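Phosphoserine phosphatase RsbX (PDB 3W45) removes the phosphate from phosphorylated RsbS as a PPM-type protein phosphatase, acting as a negative regulator of sigma-B activity in Bacillus subtilis. Local coordinates at residues A[40-45]-A[190-195]; A[111-116]-A[152-157]. All coordinates share one frame; numbering follows the deposited sequence.

Interaction 1 of 2, residues A[40-45]-A[190-195]. With CO (cobalt (II) ion), chain C.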
ATOM      1  N   CYS A  40       2.859   5.497   4.295  1.00 17.61           N
ATOM      2  CA  CYS A  40       3.246   4.299   3.610  1.00 18.42           C
ATOM      3  C   CYS A  40       2.798   4.303   2.161  1.00 17.19           C
ATOM      4  O   CYS A  40       1.909   5.073   1.766  1.00 18.17           O
ATOM      5  CB  CYS A  40       2.810   3.071   4.373  1.00 19.89           C
ATOM      6  SG  CYS A  40       1.082   2.730   4.310  1.00 24.57           S
ATOM      7  N   ALA A  41       3.436   3.443   1.384  1.00 15.38           N
ATOM      8  CA  ALA A  41       3.176   3.412  -0.054  1.00 14.29           C
ATOM      9  C   ALA A  41       3.509   2.048  -0.572  1.00 14.44           C
ATOM     10  O   ALA A  41       4.411   1.387  -0.076  1.00 15.21           O
ATOM     11  CB  ALA A  41       4.018   4.475  -0.780  1.00 16.07           C
ATOM     12  N   VAL A  42       2.768   1.617  -1.572  1.00 12.95           N
ATOM     13  CA  VAL A  42       3.073   0.356  -2.245  1.00 13.72           C
ATOM     14  C   VAL A  42       2.963   0.646  -3.745  1.00 13.42           C
ATOM     15  O   VAL A  42       2.034   1.339  -4.175  1.00 14.64           O
ATOM     16  CB  VAL A  42       2.048  -0.725  -1.831  1.00 12.30           C
ATOM     17  CG1 VAL A  42       2.258  -1.990  -2.628  1.00 15.34           C
ATOM     18  CG2 VAL A  42       2.116  -1.054  -0.298  1.00 14.20           C
ATOM     19  N   ALA A  43       3.938   0.163  -4.521  1.00 13.86           N
ATOM     20  CA  ALA A  43       3.920   0.338  -5.972  1.00 13.34           C
ATOM     21  C   ALA A  43       4.287  -0.947  -6.704  1.00 13.48           C
ATOM     22  O   ALA A  43       4.994  -1.806  -6.170  1.00 14.04           O
ATOM     23  CB  ALA A  43       4.889   1.471  -6.372  1.00 13.38           C
ATOM     24  N   ASP A  44       3.819  -1.059  -7.944  1.00 12.45           N
ATOM     25  CA  ASP A  44       4.091  -2.205  -8.780  1.00 13.49           C
ATOM     26  C   ASP A  44       4.546  -1.652 -10.107  1.00 14.56           C
ATOM     27  O   ASP A  44       3.743  -1.037 -10.823  1.00 14.65           O
ATOM     28  CB  ASP A  44       2.761  -3.022  -8.901  1.00 13.68           C
ATOM     29  CG  ASP A  44       2.913  -4.288  -9.728  1.00 15.38           C
ATOM     30  OD1 ASP A  44       4.007  -4.466 -10.286  1.00 12.54           O
ATOM     31  OD2 ASP A  44       1.946  -5.098  -9.764  1.00 16.03           O
ATOM     32  N   GLY A  45       5.843  -1.806 -10.435  1.00 14.13           N
ATOM     33  CA  GLY A  45       6.328  -1.305 -11.717  1.00 15.11           C
ATOM     34  C   GLY A  45       5.789  -2.006 -12.967  1.00 15.92           C
ATOM     35  O   GLY A  45       5.527  -3.224 -12.980  1.00 15.85           O
ATOM     36  N   ASP A 190       4.814 -11.176  -8.364  1.00 17.76           N
ATOM     37  CA  ASP A 190       5.269 -10.536  -7.103  1.00 17.25           C
ATOM     38  C   ASP A 190       4.057 -10.198  -6.246  1.00 17.14           C
ATOM     39  O   ASP A 190       3.018  -9.800  -6.779  1.00 17.97           O
ATOM     40  CB  ASP A 190       6.051  -9.254  -7.379  1.00 17.33           C
ATOM     41  CG  ASP A 190       7.273  -9.499  -8.264  1.00 18.26           C
ATOM     42  OD1 ASP A 190       7.896 -10.575  -8.138  1.00 20.55           O
ATOM     43  OD2 ASP A 190       7.585  -8.637  -9.113  1.00 18.78           O
ATOM     44  N   LEU A 191       4.194 -10.384  -4.928  1.00 17.40           N
ATOM     45  CA  LEU A 191       3.083 -10.200  -3.988  1.00 17.13           C
ATOM     46  C   LEU A 191       3.610  -9.347  -2.838  1.00 16.94           C
ATOM     47  O   LEU A 191       4.585  -9.710  -2.169  1.00 17.75           O
ATOM     48  CB  LEU A 191       2.597 -11.563  -3.445  1.00 17.32           C
ATOM     49  CG  LEU A 191       1.203 -11.610  -2.792  1.00 20.52           C
ATOM     50  CD1 LEU A 191       0.635 -13.036  -2.821  1.00 23.22           C
ATOM     51  CD2 LEU A 191       1.238 -11.107  -1.383  1.00 22.04           C
ATOM     52  N   THR A 192       3.006  -8.171  -2.669  1.00 15.84           N
ATOM     53  CA  THR A 192       3.361  -7.276  -1.571  1.00 14.42           C
ATOM     54  C   THR A 192       2.075  -6.831  -0.854  1.00 14.50           C
ATOM     55  O   THR A 192       1.088  -6.465  -1.504  1.00 13.87           O
ATOM     56  CB  THR A 192       4.025  -6.000  -2.099  1.00 15.36           C
ATOM     57  OG1 THR A 192       5.193  -6.346  -2.877  1.00 16.78           O
ATOM     58  CG2 THR A 192       4.424  -5.075  -0.932  1.00 16.11           C
ATOM     59  N   TYR A 193       2.096  -6.854   0.472  1.00 13.82           N
ATOM     60  CA  TYR A 193       1.006  -6.217   1.227  1.00 14.79           C
ATOM     61  C   TYR A 193       1.490  -5.580   2.524  1.00 14.98           C
ATOM     62  O   TYR A 193       2.457  -6.053   3.131  1.00 16.24           O
ATOM     63  CB  TYR A 193      -0.152  -7.192   1.457  1.00 14.90           C
ATOM     64  CG  TYR A 193       0.138  -8.443   2.259  1.00 14.52           C
ATOM     65  CD1 TYR A 193       0.204  -8.408   3.656  1.00 16.54           C
ATOM     66  CD2 TYR A 193       0.247  -9.668   1.622  1.00 17.70           C
ATOM     67  CE1 TYR A 193       0.407  -9.571   4.392  1.00 18.10           C
ATOM     68  CE2 TYR A 193       0.433 -10.840   2.340  1.00 18.90           C
ATOM     69  CZ  TYR A 193       0.513 -10.787   3.720  1.00 18.62           C
ATOM     70  OH  TYR A 193       0.710 -11.957   4.404  1.00 23.26           O
ATOM     71  N   ILE A 194       0.838  -4.486   2.896  1.00 14.01           N
ATOM     72  CA  ILE A 194       1.073  -3.853   4.186  1.00 14.86           C
ATOM     73  C   ILE A 194      -0.229  -3.977   4.963  1.00 14.45           C
ATOM     74  O   ILE A 194      -1.281  -3.612   4.429  1.00 16.20           O
ATOM     75  CB  ILE A 194       1.429  -2.356   4.047  1.00 14.43           C
ATOM     76  CG1 ILE A 194       2.756  -2.167   3.276  1.00 15.87           C
ATOM     77  CG2 ILE A 194       1.509  -1.727   5.444  1.00 16.80           C
ATOM     78  CD1 ILE A 194       3.152  -0.670   3.181  1.00 17.06           C
ATOM     79  N   LEU A 195      -0.149  -4.512   6.186  1.00 13.76           N
ATOM     80  CA  LEU A 195      -1.310  -4.584   7.092  1.00 14.16           C
ATOM     81  C   LEU A 195      -1.121  -3.614   8.244  1.00 14.56           C
ATOM     82  O   LEU A 195       0.004  -3.440   8.743  1.00 15.31           O
ATOM     83  CB  LEU A 195      -1.429  -6.011   7.673  1.00 15.85           C
ATOM     84  CG  LEU A 195      -1.806  -7.139   6.717  1.00 17.38           C
ATOM     85  CD1 LEU A 195      -1.526  -8.447   7.430  1.00 16.68           C
ATOM     86  CD2 LEU A 195      -3.289  -7.059   6.360  1.00 21.42           C
TER
HETATM   87 CO    CO C 201       1.864  -7.182 -10.029  0.69 17.82          CO
HETATM   88  O   HOH W   1       3.842  -7.361 -10.981  1.00 16.06           O
HETATM   89  O   HOH W   2       2.655  -7.363  -8.179  1.00 14.62           O
HETATM   90  O   HOH W   3       1.225  -7.000 -12.092  1.00 14.98           O
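No ring face or ring edge enters the contact of V42 with I194; the flat group that matters here is the carboxylate of D44, at the far end of the same strand. Its OD2 binds the cobalt ion at 2.1 Å, while OD1 accepts a hydrogen bond from water 1, itself a ligand of the metal. From the facing segment the backbone reaches the same ion indirectly: cobalt-bound water 2 donates to D190 O over 2.8 Å. The ring of Y193 lies behind its strand, stacked with Y15.

Strands 40-45 and 191-195 belong to different sheets and run nearly antiparallel, at 166°, with their axes 8.2 Å apart. No hydrogen bond passes between them, and the interface is apolar, made largely of methyl and methylene groups. I194 keeps CG1 beside its backbone N (chi1 -63°) and then extends (chi2 -178°), which carries CD1 over to V42 CG2 at 3.7 Å and C40 CB at 3.9 Å. The V42 and I194 side chains come from opposite strands and overlap along their flanks. The other V42 branch, CG1, meets T192 CG2 more loosely, at 4.1 Å. T192 presents its methyl to V42, and OG1, on the other branch, is hydrogen-bonded to D27 and Q16. Likewise the D190 carboxylate is held by a salt bridge to K22 and by the backbone of K19 and G26.

Chemically the contact is divided: an apolar seam in the buried middle gives way at one end to a hydrated metal held by D44, with D156 and D189 from elsewhere in the chain.

Interaction 2 of 2, residues A[111-116]-A[152-157]. With CO (cobalt (II) ion), chain C.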
ATOM      1  N   ARG A 111      -4.442  -2.025  -4.362  1.00 16.09           N
ATOM      2  CA  ARG A 111      -5.717  -1.833  -3.641  1.00 15.82           C
ATOM      3  C   ARG A 111      -5.532  -1.460  -2.165  1.00 15.88           C
ATOM      4  O   ARG A 111      -4.563  -1.886  -1.532  1.00 16.15           O
ATOM      5  CB  ARG A 111      -6.585  -3.124  -3.719  1.00 17.45           C
ATOM      6  CG  ARG A 111      -6.879  -3.636  -5.177  1.00 18.95           C
ATOM      7  CD  ARG A 111      -7.567  -2.575  -6.030  1.00 21.91           C
ATOM      8  NE  ARG A 111      -8.904  -2.226  -5.521  1.00 22.14           N
ATOM      9  CZ  ARG A 111     -10.022  -2.882  -5.836  1.00 26.89           C
ATOM     10  NH1 ARG A 111      -9.990  -3.914  -6.677  1.00 25.21           N
ATOM     11  NH2 ARG A 111     -11.179  -2.519  -5.308  1.00 24.67           N
ATOM     12  N   PHE A 112      -6.519  -0.763  -1.611  1.00 15.52           N
ATOM     13  CA  PHE A 112      -6.528  -0.387  -0.195  1.00 15.11           C
ATOM     14  C   PHE A 112      -7.919  -0.709   0.341  1.00 15.11           C
ATOM     15  O   PHE A 112      -8.894  -0.345  -0.288  1.00 15.41           O
ATOM     16  CB  PHE A 112      -6.317   1.119  -0.124  1.00 13.78           C
ATOM     17  CG  PHE A 112      -6.445   1.733   1.252  1.00 15.27           C
ATOM     18  CD1 PHE A 112      -5.853   1.160   2.369  1.00 14.75           C
ATOM     19  CD2 PHE A 112      -7.152   2.936   1.419  1.00 17.21           C
ATOM     20  CE1 PHE A 112      -5.978   1.783   3.639  1.00 15.99           C
ATOM     21  CE2 PHE A 112      -7.260   3.553   2.678  1.00 17.83           C
ATOM     22  CZ  PHE A 112      -6.677   2.978   3.773  1.00 14.81           C
ATOM     23  N   ILE A 113      -7.999  -1.371   1.486  1.00 15.78           N
ATOM     24  CA  ILE A 113      -9.273  -1.668   2.132  1.00 15.75           C
ATOM     25  C   ILE A 113      -9.062  -1.330   3.594  1.00 16.26           C
ATOM     26  O   ILE A 113      -8.068  -1.767   4.192  1.00 16.01           O
ATOM     27  CB  ILE A 113      -9.648  -3.182   2.039  1.00 16.58           C
ATOM     28  CG1 ILE A 113      -9.717  -3.662   0.569  1.00 17.48           C
ATOM     29  CG2 ILE A 113     -11.034  -3.418   2.699  1.00 17.74           C
ATOM     30  CD1 ILE A 113      -8.397  -4.129  -0.063  1.00 20.55           C
ATOM     31  N   LEU A 114      -9.967  -0.524   4.158  1.00 15.94           N
ATOM     32  CA  LEU A 114      -9.904  -0.208   5.604  1.00 16.87           C
ATOM     33  C   LEU A 114     -11.235  -0.656   6.226  1.00 19.00           C
ATOM     34  O   LEU A 114     -12.303  -0.272   5.743  1.00 21.34           O
ATOM     35  CB  LEU A 114      -9.618   1.279   5.851  1.00 16.00           C
ATOM     36  CG  LEU A 114      -9.434   1.667   7.338  1.00 15.65           C
ATOM     37  CD1 LEU A 114      -8.438   2.774   7.537  1.00 18.15           C
ATOM     38  CD2 LEU A 114     -10.784   2.000   7.995  1.00 19.34           C
ATOM     39  N   HIS A 115     -11.152  -1.528   7.213  1.00 18.59           N
ATOM     40  CA  HIS A 115     -12.331  -2.079   7.839  1.00 20.23           C
ATOM     41  C   HIS A 115     -12.484  -1.456   9.212  1.00 20.61           C
ATOM     42  O   HIS A 115     -11.556  -1.461  10.012  1.00 19.24           O
ATOM     43  CB  HIS A 115     -12.171  -3.593   7.987  1.00 22.29           C
ATOM     44  CG  HIS A 115     -13.311  -4.253   8.723  1.00 25.39           C
ATOM     45  ND1 HIS A 115     -14.535  -4.498   8.133  1.00 31.38           N
ATOM     46  CD2 HIS A 115     -13.426  -4.652  10.013  1.00 29.56           C
ATOM     47  CE1 HIS A 115     -15.351  -5.040   9.023  1.00 29.23           C
ATOM     48  NE2 HIS A 115     -14.706  -5.138  10.172  1.00 28.97           N
ATOM     49  N   SER A 116     -13.685  -0.963   9.475  1.00 20.56           N
ATOM     50  CA  SER A 116     -14.015  -0.360  10.755  1.00 22.64           C
ATOM     51  C   SER A 116     -14.766  -1.402  11.633  1.00 22.65           C
ATOM     52  O   SER A 116     -15.540  -2.192  11.101  1.00 22.75           O
ATOM     53  CB  SER A 116     -14.888   0.835  10.440  1.00 23.50           C
ATOM     54  OG  SER A 116     -15.314   1.440  11.619  1.00 30.66           O
ATOM     55  N   ILE A 152      -5.487  -3.026   4.802  1.00 12.99           N
ATOM     56  CA  ILE A 152      -4.429  -3.654   3.999  1.00 13.50           C
ATOM     57  C   ILE A 152      -4.236  -2.781   2.757  1.00 12.08           C
ATOM     58  O   ILE A 152      -5.201  -2.257   2.206  1.00 12.99           O
ATOM     59  CB  ILE A 152      -4.811  -5.101   3.579  1.00 13.15           C
ATOM     60  CG1 ILE A 152      -3.664  -5.740   2.767  1.00 15.37           C
ATOM     61  CG2 ILE A 152      -6.160  -5.140   2.763  1.00 14.24           C
ATOM     62  CD1 ILE A 152      -3.805  -7.286   2.639  1.00 14.50           C
ATOM     63  N   ILE A 153      -2.986  -2.666   2.317  1.00 12.81           N
ATOM     64  CA  ILE A 153      -2.663  -2.184   1.004  1.00 13.12           C
ATOM     65  C   ILE A 153      -1.950  -3.305   0.294  1.00 13.01           C
ATOM     66  O   ILE A 153      -0.996  -3.823   0.821  1.00 13.30           O
ATOM     67  CB  ILE A 153      -1.752  -0.943   1.026  1.00 13.96           C
ATOM     68  CG1 ILE A 153      -2.441   0.147   1.829  1.00 15.94           C
ATOM     69  CG2 ILE A 153      -1.421  -0.517  -0.419  1.00 13.47           C
ATOM     70  CD1 ILE A 153      -1.571   1.383   1.999  1.00 18.19           C
ATOM     71  N   HIS A 154      -2.414  -3.677  -0.890  1.00 12.73           N
ATOM     72  CA  HIS A 154      -1.778  -4.787  -1.596  1.00 14.02           C
ATOM     73  C   HIS A 154      -1.635  -4.651  -3.118  1.00 13.71           C
ATOM     74  O   HIS A 154      -2.483  -4.050  -3.808  1.00 14.11           O
ATOM     75  CB  HIS A 154      -2.489  -6.099  -1.235  1.00 14.80           C
ATOM     76  CG  HIS A 154      -3.828  -6.273  -1.868  1.00 15.28           C
ATOM     77  ND1 HIS A 154      -3.984  -6.696  -3.170  1.00 15.49           N
ATOM     78  CD2 HIS A 154      -5.079  -6.140  -1.364  1.00 16.89           C
ATOM     79  CE1 HIS A 154      -5.273  -6.781  -3.453  1.00 19.62           C
ATOM     80  NE2 HIS A 154      -5.961  -6.455  -2.371  1.00 17.92           N
ATOM     81  N   THR A 155      -0.575  -5.245  -3.640  1.00 13.64           N
ATOM     82  CA  THR A 155      -0.432  -5.325  -5.117  1.00 13.94           C
ATOM     83  C   THR A 155      -1.294  -6.426  -5.727  1.00 14.75           C
ATOM     84  O   THR A 155      -1.849  -7.268  -5.022  1.00 14.07           O
ATOM     85  CB  THR A 155       1.007  -5.527  -5.557  1.00 13.68           C
ATOM     86  OG1 THR A 155       1.552  -6.723  -4.965  1.00 16.14           O
ATOM     87  CG2 THR A 155       1.875  -4.323  -5.160  1.00 14.50           C
ATOM     88  N   ASP A 156      -1.387  -6.423  -7.047  1.00 15.49           N
ATOM     89  CA  ASP A 156      -2.243  -7.401  -7.755  1.00 16.65           C
ATOM     90  C   ASP A 156      -1.762  -8.844  -7.651  1.00 17.55           C
ATOM     91  O   ASP A 156      -2.508  -9.741  -8.017  1.00 18.58           O
ATOM     92  CB  ASP A 156      -2.457  -6.988  -9.227  1.00 16.10           C
ATOM     93  CG  ASP A 156      -1.154  -6.975 -10.032  1.00 14.48           C
ATOM     94  OD1 ASP A 156      -0.066  -7.250  -9.450  1.00 13.86           O
ATOM     95  OD2 ASP A 156      -1.200  -6.626 -11.222  1.00 15.03           O
ATOM     96  N   GLY A 157      -0.558  -9.081  -7.135  1.00 17.29           N
ATOM     97  CA  GLY A 157      -0.107 -10.452  -6.899  1.00 18.56           C
ATOM     98  C   GLY A 157      -0.905 -11.149  -5.797  1.00 19.45           C
ATOM     99  O   GLY A 157      -0.884 -12.386  -5.706  1.00 19.35           O
TER
HETATM  100 CO    CO C 201       1.864  -7.182 -10.029  0.69 17.82          CO
HETATM  101  O   HOH W   3       1.225  -7.000 -12.092  1.00 14.98           O
HETATM  102  O   HOH W   1       3.842  -7.361 -10.981  1.00 16.06           O
HETATM  103  O   HOH W   2       2.655  -7.363  -8.179  1.00 14.62           O
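H154 has CG between its backbone N and carbonyl carbon (chi1 74°), which lays the imidazole alongside R111, whose CG sits beside its own N (chi1 -56°). The two side chains run alongside each other in the same direction, and R111 CB rides over one face of the ring, offset toward its rim, 4.0 Å from the H154 centroid in a CH-pi contact. Bends farther along the arginine lead its guanidinium away, to the carbonyl of P124. The ring is also fixed by a hydrogen bond from ND1: H154 ND1 donates to T155 O at 2.9 Å, almost straight (179°) and within the ring plane, although it approaches that carbonyl from above.

On the same face of the sheet I113 CD1 packs on I152 CG2 at 3.7 Å; on the other, F112 CD1 meets I153 CG1 at 3.6 Å. Backbone bonds run both ways in the hydrogen-bonded pairs R111-H154 and I113-I152, with R111 N to H154 O at 2.9 Å. The non-hydrogen-bonded pair F112-I153 between them brings I153 CA within 3.2 Å of R111 O.

Beyond the strand, D156 OD1 binds the cobalt ion at 2.0 Å, and OD2 accepts from metal-bound water 3 and from N109. An antiparallel strand pair ending in a metal-binding Asp-Gly is characteristic of the PP2C fold, two antiparallel sheets packed between helices, whose metal site lies at one end of the sandwich.

The two contacts, centred 9 Å apart, act in different directions: interaction 2 joins neighbouring strands within one sheet, whereas interaction 1 joins that sheet to the one facing it. Strands 150-154 and 191-198 are adjacent, and I194 N probably hydrogen-bonds to I153 O at 2.8 Å. The I153 side chain also reaches C40 and V42, so it belongs to the same buried layer, and V42 CG1 packs on T155 CG2 at 3.5 Å. Both contacts converge on the cobalt: D44 OD2 and D156 OD1 approach to 3.0 Å as fellow ligands, D189 adds another, and waters 1, 2 and 3 complete the coordination.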